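Local coordinates for DnaB intein (Synechocystis sp., PDB 1MI8), which probably cuts itself out of a replicative DNA helicase precursor by protein splicing and joins the flanking sequences, at residues Ser1-Gly6 with Glu134-Leu139; Ser8-Ala13 with Phe147-Ile152; Arg49-Gly54 with Asp138-Gly143; Arg76-Asp81 with His94-Arg99; Leu89-His94 with Asp123-Ile128. The protein carries 4 engineered substitutions. One frame throughout, in Å; residues are numbered along the deposited sequence.

Interaction 1 of 5, residues Ser1-Gly6 with Glu134-Leu139; sequences SGAISG and EEVFDL. Engineered in segment 1-6: Ala3 (natural residue Cys).
The forked end of Val136 reaches over the methyl of Ala3, an engineered residue where the natural chain has cysteine. Ala3 CB lies 3.4 Å from Val136 CG1 and 3.5 Å from Val136 CG2, tighter than usual van der Waals contact. Beside this packing, Ile4 and Phe137 form an antiparallel hydrogen-bonded pair. Ile4 N donates to Phe137 O at 2.8 Å, and Phe137 N returns a nearly straight bond (176°) to Ile4 O, also at 2.8 Å. That same Ile4 O lies at the edge of the Phe137 ring.

Ser5 OG stands anti to its backbone N (chi1 154°), a rotation that carries it to Glu134 OE1. The 3.0 Å bond from Ser5 OG meets Glu134 OE1 on the syn side, 18° out of the carboxylate plane, while Glu134 OE2 is held by Lys70. A water accepts from Gly6 N at 2.8 Å and donates to Glu135 O at 2.6 Å and to Glu134 OE1, linking Gly6 to two residues of the strand 134-139.

Ala3 O bonds Thr72 and Ile4 packs on His75, the two ends of a Thr-x-x-His sequence. This setting is characteristic of the N-terminal splice junction in the all-beta intein splicing (Hint) fold.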
# COMPACT_ATOMS: atom_id res chain seq x y z
N SER A 1 0.16 20.97 3.35
CA SER A 1 -1.04 20.31 3.80
C SER A 1 -0.78 18.90 4.31
O SER A 1 -1.69 18.30 4.88
CB SER A 1 -2.11 20.27 2.70
OG SER A 1 -2.04 19.09 1.95
N GLY A 2 0.37 18.31 4.16
CA GLY A 2 0.46 17.03 4.84
C GLY A 2 0.79 17.22 6.33
O GLY A 2 0.49 18.25 6.95
N ALA A 3 1.41 16.17 6.85
CA ALA A 3 1.94 16.15 8.23
C ALA A 3 2.45 14.76 8.56
O ALA A 3 1.93 13.75 8.06
CB ALA A 3 0.86 16.59 9.27
N ILE A 4 3.44 14.70 9.44
CA ILE A 4 4.02 13.41 9.79
C ILE A 4 4.03 13.25 11.31
O ILE A 4 3.86 14.24 12.03
CB ILE A 4 5.48 13.36 9.27
CG1 ILE A 4 6.29 14.52 9.90
CG2 ILE A 4 5.50 13.57 7.69
CD1 ILE A 4 7.79 14.49 9.59
N SER A 5 4.25 12.02 11.79
CA SER A 5 4.32 11.79 13.23
C SER A 5 5.48 12.59 13.88
O SER A 5 6.57 12.79 13.29
CB SER A 5 4.51 10.27 13.52
OG SER A 5 5.17 9.99 14.76
N GLY A 6 5.23 13.03 15.11
CA GLY A 6 6.22 13.76 15.86
C GLY A 6 7.48 12.97 16.11
O GLY A 6 8.51 13.56 16.41
N GLU A 134 -2.46 10.08 15.83
CA GLU A 134 -1.40 10.67 16.64
C GLU A 134 -1.33 12.13 16.30
O GLU A 134 -1.93 12.59 15.33
CB GLU A 134 -0.01 10.12 16.33
CG GLU A 134 0.12 8.69 15.94
CD GLU A 134 1.58 8.34 15.78
OE1 GLU A 134 2.44 9.27 15.83
OE2 GLU A 134 1.87 7.15 15.61
N GLU A 135 -0.59 12.85 17.16
CA GLU A 135 -0.32 14.28 16.99
C GLU A 135 0.57 14.31 15.76
O GLU A 135 1.49 13.51 15.61
CB GLU A 135 0.44 14.82 18.22
CG GLU A 135 -0.41 15.71 19.09
CD GLU A 135 0.23 15.96 20.46
OE1 GLU A 135 1.49 15.93 20.56
OE2 GLU A 135 -0.52 16.20 21.44
N VAL A 136 0.31 15.25 14.88
CA VAL A 136 1.05 15.27 13.65
C VAL A 136 1.63 16.67 13.39
O VAL A 136 1.05 17.69 13.82
CB VAL A 136 0.10 14.64 12.56
CG1 VAL A 136 -0.93 15.64 12.04
CG2 VAL A 136 0.90 13.94 11.50
N PHE A 137 2.81 16.69 12.78
CA PHE A 137 3.55 17.92 12.53
C PHE A 137 4.10 18.15 11.10
O PHE A 137 4.25 17.21 10.30
CB PHE A 137 4.76 18.00 13.48
CG PHE A 137 4.45 17.81 14.98
CD1 PHE A 137 4.08 16.57 15.48
CD2 PHE A 137 4.63 18.87 15.88
CE1 PHE A 137 3.88 16.35 16.85
CE2 PHE A 137 4.43 18.68 17.29
CZ PHE A 137 4.06 17.43 17.78
N ASP A 138 4.44 19.42 10.82
CA ASP A 138 5.03 19.80 9.54
C ASP A 138 5.95 21.01 9.72
O ASP A 138 6.14 21.58 10.81
CB ASP A 138 3.92 20.09 8.49
CG ASP A 138 4.39 19.89 7.00
OD1 ASP A 138 5.58 19.53 6.77
OD2 ASP A 138 3.55 20.11 6.06
N LEU A 139 6.56 21.43 8.66
CA LEU A 139 7.41 22.56 8.85
C LEU A 139 7.37 23.23 7.52
O LEU A 139 6.94 22.63 6.54
CB LEU A 139 8.80 22.11 9.32
CG LEU A 139 9.59 21.05 8.54
CD1 LEU A 139 10.23 21.69 7.35
CD2 LEU A 139 10.68 20.45 9.43
O HOH W 1 3.09 18.89 3.64
O HOH W 2 3.18 11.86 16.66

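Interaction 2 of 5, residues Ser8-Ala13 with Phe147-Ile152; sequences SLISLA and FVANDI
Phe147 meets the strand 9-12 with its ring edge: the terminal methyl of Ile10 lies near the ring plane, with CD1 3.6 Å from Phe147 CE2. The two side chains cross obliquely, and Ile32 touches both of them from strand 31-36.

At Val148 the contact passes to the backbone, since Ser11 N reaches Val148 O in a weak bond of 3.4 Å. A water donates to both Ser11 O and Val148 O, its 2.6 Å bond to Ser11 O adding a second link between the same two residues. Val148 CG1 stands anti to the backbone N (chi1 175°), which brings it alongside Ser11 OG.

Ala149 bridges with Ile10, and its methyl is pressed against the tip of Ile10, with Ala149 CB 3.5 Å from Ile10 CD1, closer than ordinary van der Waals contact. Here the 146-149 strand ends in a type I' turn, Ala149 to Ile152, the tight corner of the beta hairpin that continues into strand 152-155. The hairpin's first strand meets the 9-12 strand at 129°, far from a regular antiparallel pairing.

Asn150, in the turn, supplies two bonds to Leu9. Its backbone N donates to Leu9 O at 2.9 Å. Its OD1 accepts Leu9 N at 2.7 Å, with the donor tilted 32° from the carbonyl plane, and its ND2 is held by Thr68 O. The side-chain amide thus extends the pairing beyond the end of the strand.

Asp151 N donates to a second water at 3.0 Å; this water also donates to Leu9 O and bonds Ser11 OG, while the Asp151 carboxylate is salt-bridged to Arg18.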
# COMPACT_ATOMS: atom_id res chain seq x y z
N SER A 8 9.10 11.37 13.91
CA SER A 8 9.99 11.47 12.74
C SER A 8 11.27 12.28 13.04
O SER A 8 11.26 13.36 13.59
CB SER A 8 9.24 12.10 11.54
OG SER A 8 7.97 11.47 11.28
N LEU A 9 12.39 11.70 12.67
CA LEU A 9 13.68 12.31 12.90
C LEU A 9 14.14 13.20 11.73
O LEU A 9 14.37 12.72 10.59
CB LEU A 9 14.69 11.21 13.14
CG LEU A 9 15.06 10.75 14.57
CD1 LEU A 9 13.98 11.12 15.52
CD2 LEU A 9 15.44 9.28 14.60
N ILE A 10 14.29 14.49 12.05
CA ILE A 10 14.72 15.48 11.08
C ILE A 10 16.22 15.60 10.97
O ILE A 10 16.91 15.82 11.98
CB ILE A 10 14.12 16.86 11.41
CG1 ILE A 10 12.60 16.75 11.54
CG2 ILE A 10 14.54 17.85 10.33
CD1 ILE A 10 11.91 16.00 10.32
N SER A 11 16.73 15.47 9.75
CA SER A 11 18.16 15.57 9.50
C SER A 11 18.59 17.01 9.51
O SER A 11 18.07 17.79 8.72
CB SER A 11 18.53 14.95 8.15
OG SER A 11 18.73 13.55 8.24
N LEU A 12 19.52 17.35 10.40
CA LEU A 12 20.02 18.72 10.53
C LEU A 12 21.28 18.84 9.67
O LEU A 12 22.32 18.21 9.95
CB LEU A 12 20.33 19.02 12.01
CG LEU A 12 19.07 18.94 12.86
CD1 LEU A 12 19.44 19.03 14.39
CD2 LEU A 12 18.13 20.07 12.49
N ALA A 13 21.18 19.64 8.62
CA ALA A 13 22.26 19.83 7.66
C ALA A 13 23.59 20.37 8.22
O ALA A 13 24.67 19.95 7.79
CB ALA A 13 21.80 20.73 6.55
N PHE A 147 11.88 18.32 2.80
CA PHE A 147 12.98 18.05 3.74
C PHE A 147 13.13 16.58 3.97
O PHE A 147 12.23 15.80 3.68
CB PHE A 147 12.77 18.74 5.13
CG PHE A 147 11.41 18.41 5.80
CD1 PHE A 147 10.23 19.01 5.35
CD2 PHE A 147 11.33 17.48 6.85
CE1 PHE A 147 8.99 18.70 5.94
CE2 PHE A 147 10.12 17.16 7.44
CZ PHE A 147 8.93 17.75 7.00
N VAL A 148 14.25 16.20 4.56
CA VAL A 148 14.53 14.82 4.87
C VAL A 148 14.09 14.46 6.30
O VAL A 148 14.48 15.12 7.27
CB VAL A 148 16.00 14.57 4.76
CG1 VAL A 148 16.32 13.09 5.21
CG2 VAL A 148 16.45 14.93 3.31
N ALA A 149 13.24 13.44 6.41
CA ALA A 149 12.82 12.94 7.68
C ALA A 149 12.88 11.43 7.60
O ALA A 149 12.41 10.80 6.62
CB ALA A 149 11.41 13.46 8.01
N ASN A 150 13.47 10.83 8.64
CA ASN A 150 13.64 9.41 8.70
C ASN A 150 14.31 9.01 7.41
O ASN A 150 13.98 8.01 6.83
CB ASN A 150 12.31 8.67 8.92
CG ASN A 150 11.87 8.72 10.41
OD1 ASN A 150 12.47 9.46 11.22
ND2 ASN A 150 10.85 7.97 10.76
N ASP A 151 15.23 9.86 6.97
CA ASP A 151 16.04 9.53 5.78
C ASP A 151 15.23 9.32 4.51
O ASP A 151 15.67 8.59 3.61
CB ASP A 151 16.85 8.27 6.06
CG ASP A 151 17.93 8.49 7.09
OD1 ASP A 151 18.66 9.51 6.97
OD2 ASP A 151 18.06 7.64 8.01
N ILE A 152 14.12 10.02 4.41
CA ILE A 152 13.25 9.94 3.25
C ILE A 152 12.94 11.37 2.89
O ILE A 152 12.81 12.24 3.78
CB ILE A 152 11.92 9.24 3.61
CG1 ILE A 152 12.21 7.81 4.09
CG2 ILE A 152 10.95 9.22 2.44
CD1 ILE A 152 10.94 7.13 4.60
O HOH W 3 16.31 11.97 8.73
O HOH W 4 16.49 17.30 6.71

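Interaction 3 of 5, residues Arg49-Gly54 with Asp138-Gly143; sequences RVFMTG and DLTVPG. Engineered in segment 49-54: Met52 (natural residue Cys).
Thr140 N and Arg49 O make the shortest of three backbone bonds between these strands, 3.0 Å. Phe51 and Asp138 exchange the other two: Asp138 N donates to Phe51 O at 3.1 Å, and Phe51 N to Asp138 O at 3.2 Å. Between these bonds Val50 and Leu139 face each other as a non-hydrogen-bonded pair, with CA atoms only 4.3 Å apart, and Leu139 CA turns its hydrogen toward Arg49 O in a CA-H...O contact. Within the second segment, Leu139 N adds a weak bond to Asp138 OD1.

This is antiparallel pairing between the long strands 41-63 and 120-140, whose N-to-C directions differ by 150° here. Strands of this length, bent and broken by bulges, form the framework of the all-beta Hint fold of intein splicing domains. The pairing goes on beyond Phe51, where Thr53 and Gly54 bond to Val136 through their backbones.

On the face carrying Phe51, Asp138 and Thr140, the aromatic ring of Phe51 packs against both Asp138 and Thr140. Phe51 CG lies between the backbone N and the carbonyl carbon (chi1 52°), and from there the ring leans across the neighbouring strand. Asp138 O lies 3.6 Å above one ring face, offset toward the rim. Over the opposite face comes the Arg49 guanidinium, its NH2 3.8 Å above the Phe51 ring plane, so the ring lies between its own strand's arginine and the partner strand's backbone. Phe51 and the Asp138 side chain run side by side, ring and carboxylate planes 49° apart, and at the ring edge Thr140 OG1 lies 3.5 Å from Phe51 CE2.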
# COMPACT_ATOMS: atom_id res chain seq x y z
N ARG A 49 9.63 27.66 10.11
CA ARG A 49 8.95 27.33 11.36
C ARG A 49 8.46 25.87 11.39
O ARG A 49 8.20 25.24 10.33
CB ARG A 49 7.77 28.27 11.61
CG ARG A 49 6.43 27.77 11.15
CD ARG A 49 5.41 28.91 11.05
NE ARG A 49 4.08 28.48 10.58
CZ ARG A 49 3.09 28.10 11.38
NH1 ARG A 49 3.25 28.11 12.71
NH2 ARG A 49 1.93 27.71 10.84
N VAL A 50 8.32 25.36 12.62
CA VAL A 50 7.86 24.01 12.91
C VAL A 50 6.55 24.14 13.68
O VAL A 50 6.45 25.02 14.52
CB VAL A 50 8.81 23.25 13.86
CG1 VAL A 50 8.32 21.82 14.00
CG2 VAL A 50 10.24 23.32 13.36
N PHE A 51 5.59 23.27 13.42
CA PHE A 51 4.30 23.33 14.11
C PHE A 51 3.51 22.01 14.09
O PHE A 51 3.70 21.19 13.20
CB PHE A 51 3.47 24.41 13.44
CG PHE A 51 3.38 24.26 11.97
CD1 PHE A 51 2.35 23.54 11.38
CD2 PHE A 51 4.36 24.81 11.15
CE1 PHE A 51 2.29 23.36 9.99
CE2 PHE A 51 4.32 24.63 9.76
CZ PHE A 51 3.29 23.91 9.18
N MET A 52 2.70 21.81 15.11
CA MET A 52 1.80 20.66 15.16
C MET A 52 0.47 20.97 14.46
O MET A 52 0.15 22.17 14.52
CB MET A 52 1.55 20.23 16.61
CG MET A 52 0.35 19.32 16.78
SD MET A 52 -0.73 19.84 18.13
CE MET A 52 0.29 19.47 19.55
N THR A 53 -0.14 20.10 13.76
CA THR A 53 -1.38 20.49 13.10
C THR A 53 -2.56 19.77 13.72
O THR A 53 -3.67 19.80 13.18
CB THR A 53 -1.36 20.16 11.60
OG1 THR A 53 -1.14 18.74 11.42
CG2 THR A 53 -0.27 20.94 10.91
N GLY A 54 -2.34 19.15 14.87
CA GLY A 54 -3.42 18.43 15.51
C GLY A 54 -3.25 16.92 15.55
O GLY A 54 -2.16 16.39 15.35
N ASP A 138 4.44 19.42 10.82
CA ASP A 138 5.03 19.80 9.54
C ASP A 138 5.95 21.01 9.72
O ASP A 138 6.14 21.58 10.81
CB ASP A 138 3.92 20.09 8.49
CG ASP A 138 4.39 19.89 7.00
OD1 ASP A 138 5.58 19.53 6.77
OD2 ASP A 138 3.55 20.11 6.06
N LEU A 139 6.56 21.43 8.66
CA LEU A 139 7.41 22.56 8.85
C LEU A 139 7.37 23.23 7.52
O LEU A 139 6.94 22.63 6.54
CB LEU A 139 8.80 22.11 9.32
CG LEU A 139 9.59 21.05 8.54
CD1 LEU A 139 10.23 21.69 7.35
CD2 LEU A 139 10.68 20.45 9.43
N THR A 140 7.78 24.48 7.50
CA THR A 140 7.76 25.26 6.29
C THR A 140 9.20 25.47 5.84
O THR A 140 10.10 25.76 6.65
CB THR A 140 7.07 26.63 6.55
OG1 THR A 140 5.80 26.40 7.16
CG2 THR A 140 6.83 27.37 5.27
N VAL A 141 9.43 25.32 4.55
CA VAL A 141 10.76 25.47 4.00
C VAL A 141 10.67 26.24 2.66
O VAL A 141 10.45 25.65 1.58
CB VAL A 141 11.45 24.09 3.84
CG1 VAL A 141 10.52 23.16 3.07
CG2 VAL A 141 12.79 24.21 3.11
N PRO A 142 10.81 27.58 2.75
CA PRO A 142 10.78 28.52 1.62
C PRO A 142 11.75 28.13 0.50
O PRO A 142 12.94 27.87 0.75
CB PRO A 142 11.15 29.85 2.27
CG PRO A 142 10.41 29.77 3.62
CD PRO A 142 10.64 28.30 4.04
N GLY A 143 11.25 28.09 -0.73
CA GLY A 143 12.07 27.72 -1.87
C GLY A 143 11.91 26.28 -2.30
O GLY A 143 11.11 25.98 -3.19

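Interaction 4 of 5, residues Arg76-Asp81 with His94-Arg99; sequences RFLTID and HIALPR
A beta hairpin of the intein splicing domain, strands 76-79 and 82-85, makes this contact when Leu78 and its neighbours lay its first strand against Ala96 and the 94-98 strand. The two strand segments cross at 96° and approach to 4.7 Å between axes. So near a right angle they cannot pair along their length, and the backbone joins them at a single hydrogen bond.

That bond runs from Ala96 N to Leu78 O at 2.7 Å, with the donor nearly along the C=O axis. The same oxygen receives a CA-H...O contact from Ile95 CA, 3.1 Å from Leu78 O, so two adjacent residues converge on one carbonyl. Next to it a water continues the link, accepting from Leu78 N at 2.8 Å and donating to Ala96 O. A second water accepts from His94 N, 3.0 Å away, and from Ile80 N on a longer approach.

Packing surrounds this crossing. Leu78 CG is anti to the backbone N (chi1 -179°), which sets the isobutyl group alongside Ala96, with Leu78 CD2 3.8 Å from Ala96 CB. Trp83 also touches Leu78, and Trp122 touches Ala96. Phe77 and Ile95 lie side by side and point the same way, and Val154 and Ile152 of the 152-155 strand pack on Phe77 and Ile95 respectively. Thr79 comes across Ile95 at about a right angle, while its hydroxyl bonds Glu93 OE1.

At the exposed end Ile80 runs alongside the imidazole of His94, the tip of its longer branch coming to ND1: Ile80 CD1 to His94 ND1 is 3.6 Å.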
# COMPACT_ATOMS: atom_id res chain seq x y z
N ARG A 76 2.78 14.25 0.97
CA ARG A 76 3.45 13.88 -0.29
C ARG A 76 4.94 13.45 -0.25
O ARG A 76 5.76 13.99 0.53
CB ARG A 76 3.30 15.03 -1.24
CG ARG A 76 1.86 15.35 -1.53
CD ARG A 76 1.76 16.64 -2.33
NE ARG A 76 0.55 16.63 -3.13
CZ ARG A 76 -0.68 16.79 -2.65
NH1 ARG A 76 -0.89 16.99 -1.35
NH2 ARG A 76 -1.71 16.76 -3.49
N PHE A 77 5.24 12.46 -1.08
CA PHE A 77 6.57 11.88 -1.24
C PHE A 77 6.98 12.00 -2.71
O PHE A 77 6.12 12.10 -3.61
CB PHE A 77 6.58 10.41 -0.84
CG PHE A 77 6.24 10.20 0.59
CD1 PHE A 77 4.91 10.30 1.03
CD2 PHE A 77 7.27 10.00 1.53
CE1 PHE A 77 4.61 10.20 2.41
CE2 PHE A 77 6.99 9.90 2.90
CZ PHE A 77 5.66 10.01 3.34
N LEU A 78 8.29 11.99 -2.95
CA LEU A 78 8.73 12.24 -4.29
C LEU A 78 8.91 10.97 -5.06
O LEU A 78 9.76 10.13 -4.73
CB LEU A 78 9.98 13.10 -4.30
CG LEU A 78 10.50 13.44 -5.70
CD1 LEU A 78 9.48 14.29 -6.55
CD2 LEU A 78 11.79 14.18 -5.52
N THR A 79 8.06 10.87 -6.09
CA THR A 79 8.00 9.73 -6.99
C THR A 79 8.78 10.00 -8.29
O THR A 79 9.10 11.16 -8.58
CB THR A 79 6.48 9.46 -7.27
OG1 THR A 79 5.96 8.55 -6.29
CG2 THR A 79 6.23 9.04 -8.58
N ILE A 80 9.12 8.95 -9.04
CA ILE A 80 9.80 9.11 -10.31
C ILE A 80 8.91 10.01 -11.16
O ILE A 80 9.42 10.79 -11.94
CB ILE A 80 10.02 7.76 -11.05
CG1 ILE A 80 11.08 6.91 -10.30
CG2 ILE A 80 10.58 8.03 -12.43
CD1 ILE A 80 11.12 5.41 -10.67
N ASP A 81 7.59 9.93 -11.05
CA ASP A 81 6.93 10.93 -11.87
C ASP A 81 6.25 12.05 -11.09
O ASP A 81 5.16 12.50 -11.40
CB ASP A 81 6.07 10.30 -13.03
CG ASP A 81 4.87 9.52 -12.58
OD1 ASP A 81 3.95 10.17 -12.05
OD2 ASP A 81 4.83 8.27 -12.79
N HIS A 94 8.50 4.09 -6.87
CA HIS A 94 9.76 4.18 -6.15
C HIS A 94 9.71 5.60 -5.58
O HIS A 94 9.11 6.49 -6.20
CB HIS A 94 10.99 4.10 -7.08
CG HIS A 94 11.12 2.79 -7.80
ND1 HIS A 94 10.28 2.42 -8.83
CD2 HIS A 94 11.94 1.73 -7.58
CE1 HIS A 94 10.57 1.19 -9.22
NE2 HIS A 94 11.57 0.75 -8.47
N ILE A 95 10.33 5.85 -4.44
CA ILE A 95 10.38 7.23 -3.91
C ILE A 95 11.80 7.66 -3.59
O ILE A 95 12.72 6.85 -3.37
CB ILE A 95 9.50 7.44 -2.67
CG1 ILE A 95 10.06 6.65 -1.50
CG2 ILE A 95 8.04 7.00 -3.02
CD1 ILE A 95 9.32 6.92 -0.14
N ALA A 96 11.98 8.96 -3.61
CA ALA A 96 13.27 9.56 -3.43
C ALA A 96 13.81 9.51 -1.98
O ALA A 96 13.10 9.94 -1.03
CB ALA A 96 13.19 10.98 -3.91
N LEU A 97 15.02 8.96 -1.83
CA LEU A 97 15.75 8.92 -0.53
C LEU A 97 17.11 9.59 -0.76
O LEU A 97 17.73 9.42 -1.79
CB LEU A 97 16.07 7.49 -0.06
CG LEU A 97 14.98 6.44 -0.07
CD1 LEU A 97 15.60 5.19 0.54
CD2 LEU A 97 13.74 6.93 0.68
N PRO A 98 17.60 10.32 0.24
CA PRO A 98 18.91 10.97 0.06
C PRO A 98 19.95 9.84 -0.04
O PRO A 98 19.90 8.88 0.71
CB PRO A 98 19.05 11.82 1.32
CG PRO A 98 17.96 11.24 2.31
CD PRO A 98 16.86 10.83 1.42
N ARG A 99 20.88 9.90 -0.98
CA ARG A 99 21.81 8.79 -1.00
C ARG A 99 22.96 8.82 -0.02
O ARG A 99 23.08 7.95 0.83
CB ARG A 99 22.38 8.55 -2.39
CG ARG A 99 23.23 7.30 -2.37
CD ARG A 99 23.75 6.93 -3.72
NE ARG A 99 24.40 8.02 -4.43
CZ ARG A 99 25.52 8.65 -4.05
NH1 ARG A 99 26.16 8.33 -2.93
NH2 ARG A 99 26.05 9.57 -4.86
O HOH W 5 10.27 10.88 -1.31
O HOH W 6 7.73 5.96 -9.02

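Interaction 5 of 5, residues Leu89-His94 with Asp123-Ile128; sequences LSLKEH and DSIVSI
Glu93 O is approached by two donors, a water at 2.8 Å and, more weakly, Ile125 N at 3.4 Å from Glu93 O. The same water donates to Leu91 O at 2.7 Å and accepts from Ser124 OG at 3.0 Å, so it ties two carbonyls of the loop 89-94 to the strand 123-128. It sits over one face of the His94 ring, toward the rim. His94 and Ser124 form an antiparallel non-hydrogen-bonded pair, with His94 CA directed at Asp123 O.

Ile125 carries the apolar part. Its CG1 is anti to the carbonyl carbon (chi1 -61°) and the chain extends into the loop, where Ile125 CD1 comes 3.6 Å from Glu93 CB and 3.8 Å from Leu89 CB. The other branch, Ile125 CG2, is met by Leu91 CD2 at 3.9 Å. Ile128 CD1 also reaches Leu89 and Leu91.

Ser90 to Glu93 is a type I turn, closed by Glu93 N to Ser90 O, and it folds back onto the strand. Opposite Lys62, Val126 and Ser127 form a classic beta bulge. Ser127 and Ile128 pair antiparallel with a strand of the second subunit, so the antiparallel sheet of the splicing domain runs on across the subunit interface.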
# COMPACT_ATOMS: atom_id res chain seq x y z
N LEU A 89 0.06 6.26 -3.39
CA LEU A 89 1.20 5.40 -3.69
C LEU A 89 0.78 3.96 -3.79
O LEU A 89 -0.18 3.54 -3.10
CB LEU A 89 2.26 5.50 -2.59
CG LEU A 89 2.83 6.90 -2.33
CD1 LEU A 89 3.76 6.88 -1.07
CD2 LEU A 89 3.57 7.34 -3.58
N SER A 90 1.50 3.22 -4.61
CA SER A 90 1.28 1.78 -4.77
C SER A 90 2.65 1.12 -4.69
O SER A 90 3.69 1.79 -4.74
CB SER A 90 0.61 1.45 -6.13
OG SER A 90 1.19 2.24 -7.16
N LEU A 91 2.65 -0.20 -4.57
CA LEU A 91 3.89 -0.93 -4.45
C LEU A 91 4.75 -0.89 -5.71
O LEU A 91 5.91 -1.30 -5.67
CB LEU A 91 3.61 -2.39 -4.02
CG LEU A 91 3.01 -2.58 -2.61
CD1 LEU A 91 3.71 -3.74 -1.97
CD2 LEU A 91 3.20 -1.35 -1.68
N LYS A 92 4.19 -0.41 -6.81
CA LYS A 92 4.98 -0.29 -8.04
C LYS A 92 5.73 1.05 -8.04
O LYS A 92 6.46 1.34 -8.98
CB LYS A 92 4.08 -0.30 -9.30
CG LYS A 92 3.28 1.03 -9.46
CD LYS A 92 2.23 0.95 -10.58
CE LYS A 92 1.28 2.18 -10.62
NZ LYS A 92 1.97 3.51 -10.70
N GLU A 93 5.52 1.90 -7.05
CA GLU A 93 6.22 3.20 -7.12
C GLU A 93 7.62 3.16 -6.49
O GLU A 93 7.91 2.30 -5.67
CB GLU A 93 5.40 4.32 -6.41
CG GLU A 93 3.93 4.64 -6.84
CD GLU A 93 3.83 5.59 -8.07
OE1 GLU A 93 4.78 6.35 -8.38
OE2 GLU A 93 2.77 5.62 -8.69
N HIS A 94 8.50 4.09 -6.87
CA HIS A 94 9.76 4.18 -6.15
C HIS A 94 9.71 5.60 -5.58
O HIS A 94 9.11 6.49 -6.20
CB HIS A 94 10.99 4.10 -7.08
CG HIS A 94 11.12 2.79 -7.80
ND1 HIS A 94 10.28 2.42 -8.83
CD2 HIS A 94 11.94 1.73 -7.58
CE1 HIS A 94 10.57 1.19 -9.22
NE2 HIS A 94 11.57 0.75 -8.47
N ASP A 123 13.98 4.21 -4.22
CA ASP A 123 13.72 2.91 -3.57
C ASP A 123 12.26 2.48 -3.66
O ASP A 123 11.36 3.33 -3.58
CB ASP A 123 14.16 3.00 -2.09
CG ASP A 123 14.50 1.66 -1.47
OD1 ASP A 123 14.75 0.73 -2.21
OD2 ASP A 123 14.53 1.55 -0.22
N SER A 124 12.04 1.17 -3.83
CA SER A 124 10.70 0.62 -3.94
C SER A 124 9.96 0.67 -2.63
O SER A 124 10.54 0.54 -1.58
CB SER A 124 10.72 -0.86 -4.35
OG SER A 124 11.16 -1.00 -5.68
N ILE A 125 8.67 0.88 -2.71
CA ILE A 125 7.82 0.85 -1.55
C ILE A 125 7.54 -0.61 -1.29
O ILE A 125 7.22 -1.34 -2.22
CB ILE A 125 6.48 1.57 -1.81
CG1 ILE A 125 6.76 3.05 -2.15
CG2 ILE A 125 5.62 1.51 -0.53
CD1 ILE A 125 5.64 3.70 -2.86
N VAL A 126 7.66 -1.04 -0.03
CA VAL A 126 7.35 -2.42 0.29
C VAL A 126 6.17 -2.51 1.27
O VAL A 126 5.62 -3.60 1.49
CB VAL A 126 8.56 -3.21 0.86
CG1 VAL A 126 9.67 -3.20 -0.20
CG2 VAL A 126 9.01 -2.65 2.22
N SER A 127 5.83 -1.39 1.88
CA SER A 127 4.70 -1.39 2.81
C SER A 127 4.04 -0.03 3.03
O SER A 127 4.71 1.00 3.12
CB SER A 127 5.10 -1.98 4.19
OG SER A 127 3.91 -2.29 4.90
N ILE A 128 2.71 -0.06 3.12
CA ILE A 128 1.90 1.11 3.38
C ILE A 128 0.78 0.55 4.22
O ILE A 128 -0.03 -0.29 3.74
CB ILE A 128 1.27 1.71 2.11
CG1 ILE A 128 2.30 1.84 0.97
CG2 ILE A 128 0.77 3.14 2.41
CD1 ILE A 128 1.61 2.17 -0.39
O HOH W 7 8.35 -0.32 -6.45

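In the fold
From the N terminus, interaction 1 joins the first residues to the late strand 120-140, closing a loop of 127 residues. Interaction 2 starts just after and ends beyond it, at the hairpin 146-155, so the two cross; their side chains touch around Phe147. Interaction 3 falls within interaction 2's loop and ends where interaction 1 ends, sharing Asp138 and Leu139 and laying strand 41-63 beside the same strand. Interactions 4 and 5 lie inside all three of these loops and cross each other at shared His94. Both tie the middle of the chain to strand 94-98 or 120-140, with interactions 3 and 5 using 120-140 about 26 Å apart between centres.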